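Local coordinates for foldase protein PrsA 2 (Bacillus anthracis, PDB 6VJ4) that catalyses the cis-trans isomerisation of peptidyl-proline bonds, assists the folding of secreted proteins after translocation and is important for secretion of the protective antigen, at residues Y30-I33 with A34-I38; K174-I177 with G178-S181. One frame throughout, in Å; residues are numbered along the deposited sequence.

In the fold
Contact 1 and contact 2 sit on opposite sides of the chain's centre, their centres 23 and 25 Å from it, in two different parts of an elongated, largely helical foldase. Their centres are 47 Å apart and their nearest atoms about 33 Å, so neither touches the other. Contact 1 is one run of helix 28-41, which packs on helices 76-95 and 223-236 and on the second subunit. Contact 2 is a beta turn in the loop between helix 166-174 and strand 184-186, inside the PpiC-type isomerase domain, and no other chain of the assembly reaches it. One side of contact 1 lines the subunit interface, the other packs within its own chain.

Contact 1. Residues Y30-I33 with A34-I38; sequences YEMI and AQDVI
Ala34 begins the second half of this helical run by giving its N-H to Tyr30 O, 2.7 Å away and nearly straight. Its methyl lies over one face of the Tyr30 ring, with CB 4.4 Å from CZ; a methyl is short enough to lie close against the face of the ring, which also reaches Leu230 and Ile241. Gln35 comes next, its N hydrogen-bonded to Glu31 O at 2.7 Å in the same i to i+4 pattern. Its side chain runs beside that of Glu31, both pointing the same way, with amide and carboxylate planes 87° apart. Glu31 is fully extended (chi1 -176°, chi2 178°), which carries its OE2 to 3.1 Å from Gln35 NE2. Both polar ends turn to Gln82 of helix 76-95: its NE2 donates to Glu31 OE2 and its OE1 accepts from Gln35 NE2, a task suited to an amide that can do both. At Asp36 the backbone N reaches Met32 O at 2.8 Å, a more bent bond, while the carboxylate runs alongside the side chain of Met32, a selenomethionine, with OD1 4.0 Å from its CG. Val37 closes the series with N to Ile33 O at 3.0 Å; its branched, apolar side chain meets Leu234 and, on the second subunit, Leu29. Across the same interface Asp36 faces Asp36 of the second subunit, OD2 to OD2, and each packs on the other's Met32. Two carboxylates so close would be expected to raise each other's pKa.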
loop_
_atom_site.group_PDB
_atom_site.type_symbol
_atom_site.label_atom_id
_atom_site.label_comp_id
_atom_site.label_asym_id
_atom_site.label_seq_id
_atom_site.Cartn_x
_atom_site.Cartn_y
_atom_site.Cartn_z
ATOM N N TYR A 30 -0.017 8.333 1.664
ATOM C CA TYR A 30 1.210 7.701 1.107
ATOM C C TYR A 30 2.342 7.828 2.131
ATOM O O TYR A 30 3.053 6.833 2.367
ATOM C CB TYR A 30 1.565 8.343 -0.238
ATOM C CG TYR A 30 2.951 8.042 -0.760
ATOM C CD1 TYR A 30 3.252 6.820 -1.341
ATOM C CD2 TYR A 30 3.954 8.997 -0.712
ATOM C CE1 TYR A 30 4.518 6.544 -1.834
ATOM C CE2 TYR A 30 5.225 8.741 -1.203
ATOM C CZ TYR A 30 5.507 7.509 -1.766
ATOM O OH TYR A 30 6.756 7.251 -2.251
ATOM N N GLU A 31 2.470 9.016 2.734
ATOM C CA GLU A 31 3.517 9.311 3.750
ATOM C C GLU A 31 3.392 8.321 4.907
ATOM O O GLU A 31 4.343 7.614 5.231
ATOM C CB GLU A 31 3.379 10.760 4.232
ATOM C CG GLU A 31 4.466 11.198 5.200
ATOM C CD GLU A 31 4.369 12.649 5.645
ATOM O OE1 GLU A 31 3.339 13.291 5.355
ATOM O OE2 GLU A 31 5.331 13.138 6.270
HETATM N N MSE A 32 2.199 8.267 5.507
HETATM C CA MSE A 32 1.931 7.387 6.633
HETATM C C MSE A 32 2.384 5.964 6.313
HETATM O O MSE A 32 3.151 5.373 7.067
HETATM C CB MSE A 32 0.436 7.408 6.965
HETATM C CG MSE A 32 0.035 6.518 8.120
HETATM SE SE MSE A 32 -1.906 6.602 8.398
HETATM C CE MSE A 32 -2.311 7.868 9.851
ATOM N N ILE A 33 1.897 5.429 5.187
ATOM C CA ILE A 33 2.203 4.070 4.766
ATOM C C ILE A 33 3.707 3.924 4.499
ATOM O O ILE A 33 4.332 3.030 5.117
ATOM C CB ILE A 33 1.357 3.688 3.536
ATOM C CG1 ILE A 33 -0.129 3.616 3.896
ATOM C CG2 ILE A 33 1.857 2.389 2.915
ATOM C CD1 ILE A 33 -1.035 3.280 2.741
ATOM N N ALA A 34 4.257 4.759 3.610
ATOM C CA ALA A 34 5.695 4.697 3.252
ATOM C C ALA A 34 6.552 4.738 4.523
ATOM O O ALA A 34 7.528 3.960 4.606
ATOM C CB ALA A 34 6.043 5.829 2.317
ATOM N N GLN A 35 6.180 5.596 5.478
ATOM C CA GLN A 35 6.939 5.740 6.750
ATOM C C GLN A 35 6.718 4.500 7.625
ATOM O O GLN A 35 7.685 4.075 8.287
ATOM C CB GLN A 35 6.541 7.026 7.481
ATOM C CG GLN A 35 6.950 8.301 6.748
ATOM C CD GLN A 35 6.755 9.555 7.566
ATOM O OE1 GLN A 35 6.305 9.518 8.710
ATOM N NE2 GLN A 35 7.109 10.687 6.979
ATOM N N ASP A 36 5.505 3.935 7.613
ATOM C CA ASP A 36 5.202 2.735 8.444
ATOM C C ASP A 36 6.050 1.540 7.987
ATOM O O ASP A 36 6.527 0.794 8.863
ATOM C CB ASP A 36 3.711 2.383 8.423
ATOM C CG ASP A 36 2.866 3.201 9.387
ATOM O OD1 ASP A 36 3.149 4.410 9.537
ATOM O OD2 ASP A 36 1.948 2.617 9.999
ATOM N N VAL A 37 6.205 1.353 6.675
ATOM C CA VAL A 37 7.006 0.212 6.134
ATOM C C VAL A 37 8.459 0.352 6.607
ATOM O O VAL A 37 8.993 -0.630 7.154
ATOM C CB VAL A 37 6.916 0.139 4.598
ATOM C CG1 VAL A 37 7.853 -0.914 4.020
ATOM C CG2 VAL A 37 5.488 -0.105 4.133
ATOM N N ILE A 38 9.057 1.534 6.427
ATOM C CA ILE A 38 10.480 1.766 6.821
ATOM C C ILE A 38 10.636 1.682 8.344
ATOM O O ILE A 38 11.539 0.950 8.799
ATOM C CB ILE A 38 10.971 3.121 6.277
ATOM C CG1 ILE A 38 10.876 3.165 4.751
ATOM C CG2 ILE A 38 12.374 3.441 6.771
ATOM C CD1 ILE A 38 11.583 2.021 4.056
#

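Contact 2. Residues K174-I177 with G178-S181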
loop_
_atom_site.group_PDB
_atom_site.type_symbol
_atom_site.label_atom_id
_atom_site.label_comp_id
_atom_site.label_asym_id
_atom_site.label_seq_id
_atom_site.Cartn_x
_atom_site.Cartn_y
_atom_site.Cartn_z
ATOM N N LYS A 174 38.965 1.440 -17.646
ATOM C CA LYS A 174 39.504 0.549 -18.701
ATOM C C LYS A 174 40.691 1.213 -19.408
ATOM O O LYS A 174 41.422 0.513 -20.126
ATOM C CB LYS A 174 38.403 0.182 -19.695
ATOM C CG LYS A 174 37.436 -0.878 -19.202
ATOM C CD LYS A 174 36.604 -1.499 -20.309
ATOM C CE LYS A 174 35.902 -2.771 -19.878
ATOM N NZ LYS A 174 34.818 -2.512 -18.900
ATOM N N LEU A 175 40.815 2.536 -19.305
ATOM C CA LEU A 175 41.890 3.258 -20.026
ATOM C C LEU A 175 43.267 3.042 -19.388
ATOM O O LEU A 175 43.345 2.720 -18.182
ATOM C CB LEU A 175 41.588 4.764 -20.025
ATOM C CG LEU A 175 40.328 5.174 -20.761
ATOM C CD1 LEU A 175 40.029 6.637 -20.484
ATOM C CD2 LEU A 175 40.457 4.896 -22.240
ATOM N N LYS A 176 44.290 3.239 -20.208
ATOM C CA LYS A 176 45.708 3.309 -19.790
ATOM C C LYS A 176 46.046 4.796 -19.632
ATOM O O LYS A 176 45.344 5.615 -20.246
ATOM C CB LYS A 176 46.578 2.577 -20.813
ATOM C CG LYS A 176 46.289 1.084 -20.875
ATOM C CD LYS A 176 47.142 0.319 -21.852
ATOM C CE LYS A 176 46.853 -1.169 -21.840
ATOM N NZ LYS A 176 47.061 -1.766 -20.498
ATOM N N ILE A 177 46.996 5.131 -18.751
ATOM C CA ILE A 177 47.403 6.559 -18.595
ATOM C C ILE A 177 47.691 7.138 -19.977
ATOM O O ILE A 177 48.433 6.509 -20.759
ATOM C CB ILE A 177 48.616 6.742 -17.659
ATOM C CG1 ILE A 177 48.301 6.322 -16.224
ATOM C CG2 ILE A 177 49.125 8.182 -17.718
ATOM C CD1 ILE A 177 47.313 7.206 -15.542
ATOM N N GLY A 178 47.102 8.304 -20.249
ATOM C CA GLY A 178 47.290 9.054 -21.503
ATOM C C GLY A 178 46.341 8.629 -22.602
ATOM O O GLY A 178 46.301 9.328 -23.648
ATOM N N GLN A 179 45.594 7.545 -22.399
ATOM C CA GLN A 179 44.707 7.036 -23.468
ATOM C C GLN A 179 43.396 7.827 -23.481
ATOM O O GLN A 179 42.938 8.251 -22.395
ATOM C CB GLN A 179 44.448 5.544 -23.261
ATOM C CG GLN A 179 43.588 4.919 -24.339
ATOM C CD GLN A 179 43.341 3.442 -24.106
ATOM O OE1 GLN A 179 43.753 2.858 -23.095
ATOM N NE2 GLN A 179 42.666 2.831 -25.071
ATOM N N ILE A 180 42.877 8.046 -24.682
ATOM C CA ILE A 180 41.593 8.769 -24.877
ATOM C C ILE A 180 40.524 7.758 -25.293
ATOM O O ILE A 180 40.780 6.929 -26.200
ATOM C CB ILE A 180 41.797 9.903 -25.883
ATOM C CG1 ILE A 180 42.888 10.871 -25.400
ATOM C CG2 ILE A 180 40.483 10.629 -26.148
ATOM C CD1 ILE A 180 43.326 11.881 -26.445
ATOM N N SER A 181 39.357 7.850 -24.680
ATOM C CA SER A 181 38.248 6.928 -24.987
ATOM C C SER A 181 37.542 7.308 -26.282
ATOM O O SER A 181 37.655 8.466 -26.725
ATOM C CB SER A 181 37.228 6.939 -23.904
ATOM O OG SER A 181 36.464 8.143 -23.943
HETATM O O HOH W 1 42.810 0.479 -22.500
#
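Two direct hydrogen bonds tie Lys176 to Gln179, one through backbone atoms and one through the glutamine side chain. Gln179 N donates to Lys176 O at 2.9 Å, approaching from above the carbonyl plane, 37° out of it. In return Lys176 N donates to Gln179 OE1 at 3.0 Å in a fairly straight bond. Gln179 can make this second bond because its extended side chain (CG anti to the backbone N, chi1 -178°) lies back across the turn, so that OE1 reaches Lys176 N. A water adds a further link, donating to Lys174 O at 2.8 Å and to Gln179 OE1 at 2.6 Å, so the amide oxygen accepts from both a backbone N-H and a solvent molecule.

The backbone bond closes a type II beta turn from Lys176 to Gln179, with Ile177 and Gly178 at its corners. Gly178 has a positive phi of 87°, a conformation that suits glycine. The turn reverses the chain between helix 166-174 and strand 184-186 of the PpiC-type isomerase domain, and backbone hydrogen bonds of Gly178 and Gln179 with Leu195 hold its far limb beside strand 189-198.

Van der Waals packing centres on buried Leu175, set against the Gln179 side chain. Its CD2 lies 3.7 Å from Gln179 CD and 3.8 Å from Gln179 CG, and 4.2 Å from Ser181 CB. Leu175 also touches Ile193 and Leu195, so it packs between the Gln179 side chain and strand 189-198. A separate close contact comes from the base of Lys176, CB lying 3.6 Å from Gln179 OE1, while its charged end leads away. Ser181, small enough to sit buried beside the leucine, uses OG to accept a hydrogen bond from Ile193 N.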